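PDB 2Y7I: STM4351 from Salmonella enterica, which binds arginine with high specificity in the periplasm and, as a family 3 solute-binding protein, probably delivers it to a membrane transporter. Local coordinates for residues T7-T12 against E46-N51. Numbering follows the deposited sequence.
Sequences TLHFGT and ECSFTN. With ZN (zinc ion), chain E.
Two neighbouring parallel strands, 7-12 and 46-51, pair here in the parallel sheet of one lobe of the binding protein, with 7-12 lying between 46-51 and 68-69. Five backbone hydrogen bonds run between them, starting with Leu8 N to Glu46 O and ending with Thr12 N to Thr50 O. The shortest, Phe10 N to Ser48 O at 2.6 Å, is nearly straight (169° at the hydrogen) and enters almost along the C=O axis. Phe10 O takes Thr50 N at 2.8 Å and also a water that lies 2.7 Å from Thr50 OG1. Helix 31-42 lies in the connection between the strands, giving the beta-alpha-beta crossover expected of the periplasmic binding protein fold. It packs on the face bearing Leu8, Phe10, Cys47 and Phe49, where Cys40 meets Phe10 and Cys47, and Ile33 meets Phe49. On that face the two phenylalanines lie side by side, both with CG anti to the carbonyl carbon; their planes are inclined at 32°, and Phe49 CD1 rests 3.5 Å from Phe10 CB. Cys47 SG, anti to its backbone N, approaches the Phe10 ring obliquely, 3.5 Å from Phe10 CD1. On the other face, which bears Thr7, His9, Ser48 and Thr50, His9 CD2 touches Ser48 CB at 3.7 Å, while His9 ND1 binds zinc at 2.1 Å. Asp67 OD2 and a water also bind this zinc. At the C-terminal end Thr12 OG1 bonds to Ile70 O, and the nearest atoms of the Thr12 side chain and the bound arginine are about 5 Å apart.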
ATOM      1  N   THR A   7       8.153  -8.231 -22.111  1.00 33.02           N
ATOM      2  CA  THR A   7       7.529  -6.920 -22.144  1.00 31.05           C
ATOM      3  C   THR A   7       6.022  -7.063 -21.987  1.00 29.79           C
ATOM      4  O   THR A   7       5.358  -7.713 -22.797  1.00 30.09           O
ATOM      5  CB  THR A   7       7.886  -6.137 -23.441  1.00 31.95           C
ATOM      6  OG1 THR A   7       9.304  -5.962 -23.509  1.00 32.08           O
ATOM      7  CG2 THR A   7       7.225  -4.758 -23.450  1.00 30.80           C
ATOM      8  N   LEU A   8       5.505  -6.454 -20.923  1.00 27.75           N
ATOM      9  CA  LEU A   8       4.092  -6.465 -20.617  1.00 26.51           C
ATOM     10  C   LEU A   8       3.432  -5.251 -21.274  1.00 25.33           C
ATOM     11  O   LEU A   8       3.805  -4.099 -21.002  1.00 24.72           O
ATOM     12  CB  LEU A   8       3.910  -6.445 -19.098  1.00 26.34           C
ATOM     13  CG  LEU A   8       2.594  -6.866 -18.450  1.00 27.72           C
ATOM     14  CD1 LEU A   8       2.168  -8.259 -18.918  1.00 29.52           C
ATOM     15  CD2 LEU A   8       2.758  -6.848 -16.926  1.00 28.39           C
ATOM     16  N   HIS A   9       2.470  -5.519 -22.157  1.00 24.69           N
ATOM     17  CA  HIS A   9       1.813  -4.471 -22.939  1.00 23.43           C
ATOM     18  C   HIS A   9       0.525  -4.034 -22.239  1.00 21.97           C
ATOM     19  O   HIS A   9      -0.402  -4.829 -22.103  1.00 21.55           O
ATOM     20  CB  HIS A   9       1.531  -4.960 -24.369  1.00 24.59           C
ATOM     21  CG  HIS A   9       2.752  -5.432 -25.102  1.00 26.44           C
ATOM     22  ND1 HIS A   9       3.147  -6.753 -25.126  1.00 27.28           N
ATOM     23  CD2 HIS A   9       3.669  -4.755 -25.835  1.00 27.53           C
ATOM     24  CE1 HIS A   9       4.252  -6.870 -25.844  1.00 28.85           C
ATOM     25  NE2 HIS A   9       4.592  -5.672 -26.282  1.00 28.66           N
ATOM     26  N   PHE A  10       0.496  -2.784 -21.782  1.00 20.31           N
ATOM     27  CA  PHE A  10      -0.662  -2.203 -21.110  1.00 19.58           C
ATOM     28  C   PHE A  10      -1.414  -1.297 -22.060  1.00 19.27           C
ATOM     29  O   PHE A  10      -0.805  -0.560 -22.833  1.00 20.09           O
ATOM     30  CB  PHE A  10      -0.230  -1.341 -19.928  1.00 19.12           C
ATOM     31  CG  PHE A  10       0.109  -2.113 -18.690  1.00 19.77           C
ATOM     32  CD1 PHE A  10       1.396  -2.616 -18.503  1.00 22.20           C
ATOM     33  CD2 PHE A  10      -0.845  -2.306 -17.688  1.00 19.64           C
ATOM     34  CE1 PHE A  10       1.723  -3.322 -17.327  1.00 22.17           C
ATOM     35  CE2 PHE A  10      -0.527  -3.017 -16.511  1.00 20.19           C
ATOM     36  CZ  PHE A  10       0.756  -3.523 -16.337  1.00 20.96           C
ATOM     37  N   GLY A  11      -2.739  -1.354 -21.990  1.00 18.56           N
ATOM     38  CA  GLY A  11      -3.594  -0.382 -22.656  1.00 17.65           C
ATOM     39  C   GLY A  11      -4.086   0.585 -21.602  1.00 16.61           C
ATOM     40  O   GLY A  11      -4.371   0.183 -20.468  1.00 15.95           O
ATOM     41  N   THR A  12      -4.171   1.860 -21.972  1.00 16.35           N
ATOM     42  CA  THR A  12      -4.696   2.906 -21.101  1.00 15.56           C
ATOM     43  C   THR A  12      -5.329   4.031 -21.936  1.00 15.65           C
ATOM     44  O   THR A  12      -5.229   4.046 -23.172  1.00 16.76           O
ATOM     45  CB  THR A  12      -3.605   3.494 -20.152  1.00 16.06           C
ATOM     46  OG1 THR A  12      -4.238   4.198 -19.078  1.00 13.96           O
ATOM     47  CG2 THR A  12      -2.671   4.443 -20.892  1.00 16.39           C
ATOM     48  N   GLU A  46       9.759  -5.458 -18.800  1.00 31.14           N
ATOM     49  CA  GLU A  46       9.662  -4.108 -19.318  1.00 31.66           C
ATOM     50  C   GLU A  46       8.182  -3.787 -19.506  1.00 30.25           C
ATOM     51  O   GLU A  46       7.348  -4.697 -19.592  1.00 29.58           O
ATOM     52  CB  GLU A  46      10.407  -3.990 -20.649  1.00 33.31           C
ATOM     53  CG  GLU A  46      11.935  -4.130 -20.552  1.00 37.57           C
ATOM     54  CD  GLU A  46      12.631  -2.816 -20.212  1.00 41.49           C
ATOM     55  OE1 GLU A  46      12.401  -1.808 -20.919  1.00 42.92           O
ATOM     56  OE2 GLU A  46      13.410  -2.788 -19.233  1.00 43.86           O
ATOM     57  N   CYS A  47       7.869  -2.499 -19.578  1.00 29.58           N
ATOM     58  CA  CYS A  47       6.491  -2.030 -19.695  1.00 29.32           C
ATOM     59  C   CYS A  47       6.274  -1.285 -21.015  1.00 28.61           C
ATOM     60  O   CYS A  47       7.106  -0.476 -21.427  1.00 28.99           O
ATOM     61  CB  CYS A  47       6.164  -1.104 -18.528  1.00 28.32           C
ATOM     62  SG  CYS A  47       4.425  -0.882 -18.292  1.00 34.53           S
ATOM     63  N   SER A  48       5.159  -1.569 -21.676  1.00 27.50           N
ATOM     64  CA  SER A  48       4.774  -0.830 -22.867  1.00 27.09           C
ATOM     65  C   SER A  48       3.329  -0.352 -22.744  1.00 25.34           C
ATOM     66  O   SER A  48       2.466  -1.114 -22.312  1.00 24.29           O
ATOM     67  CB  SER A  48       4.950  -1.697 -24.112  1.00 28.10           C
ATOM     68  OG  SER A  48       4.786  -0.909 -25.274  1.00 29.75           O
ATOM     69  N   PHE A  49       3.075   0.902 -23.120  1.00 24.62           N
ATOM     70  CA  PHE A  49       1.721   1.469 -23.045  1.00 23.56           C
ATOM     71  C   PHE A  49       1.143   1.826 -24.406  1.00 23.86           C
ATOM     72  O   PHE A  49       1.843   2.358 -25.271  1.00 24.52           O
ATOM     73  CB  PHE A  49       1.691   2.711 -22.159  1.00 23.21           C
ATOM     74  CG  PHE A  49       1.969   2.428 -20.717  1.00 24.12           C
ATOM     75  CD1 PHE A  49       0.961   1.983 -19.877  1.00 24.91           C
ATOM     76  CD2 PHE A  49       3.249   2.599 -20.201  1.00 27.43           C
ATOM     77  CE1 PHE A  49       1.224   1.705 -18.538  1.00 26.03           C
ATOM     78  CE2 PHE A  49       3.516   2.333 -18.864  1.00 28.96           C
ATOM     79  CZ  PHE A  49       2.498   1.887 -18.034  1.00 26.90           C
ATOM     80  N   THR A  50      -0.142   1.524 -24.580  1.00 22.48           N
ATOM     81  CA  THR A  50      -0.899   1.955 -25.754  1.00 22.66           C
ATOM     82  C   THR A  50      -2.025   2.852 -25.250  1.00 21.00           C
ATOM     83  O   THR A  50      -2.771   2.463 -24.345  1.00 20.04           O
ATOM     84  CB  THR A  50      -1.454   0.750 -26.536  1.00 23.21           C
ATOM     85  OG1 THR A  50      -0.366  -0.094 -26.918  1.00 24.91           O
ATOM     86  CG2 THR A  50      -2.213   1.193 -27.802  1.00 24.96           C
ATOM     87  N   ASN A  51      -2.116   4.050 -25.823  1.00 20.49           N
ATOM     88  CA  ASN A  51      -3.086   5.063 -25.437  1.00 19.19           C
ATOM     89  C   ASN A  51      -4.236   5.119 -26.453  1.00 19.60           C
ATOM     90  O   ASN A  51      -4.020   5.394 -27.632  1.00 20.09           O
ATOM     91  CB  ASN A  51      -2.363   6.418 -25.321  1.00 19.71           C
ATOM     92  CG  ASN A  51      -3.303   7.596 -25.106  1.00 19.43           C
ATOM     93  OD1 ASN A  51      -3.002   8.710 -25.534  1.00 22.67           O
ATOM     94  ND2 ASN A  51      -4.423   7.370 -24.443  1.00 18.13           N
TER
HETATM   95 ZN    ZN E1247       2.157  -8.522 -24.695  1.00 35.83          ZN
HETATM   96  O   HOH W   1       0.962  -1.559 -25.016  1.00 28.40           O
HETATM   97  O   HOH W   2       0.504  -8.162 -26.030  1.00 38.63           O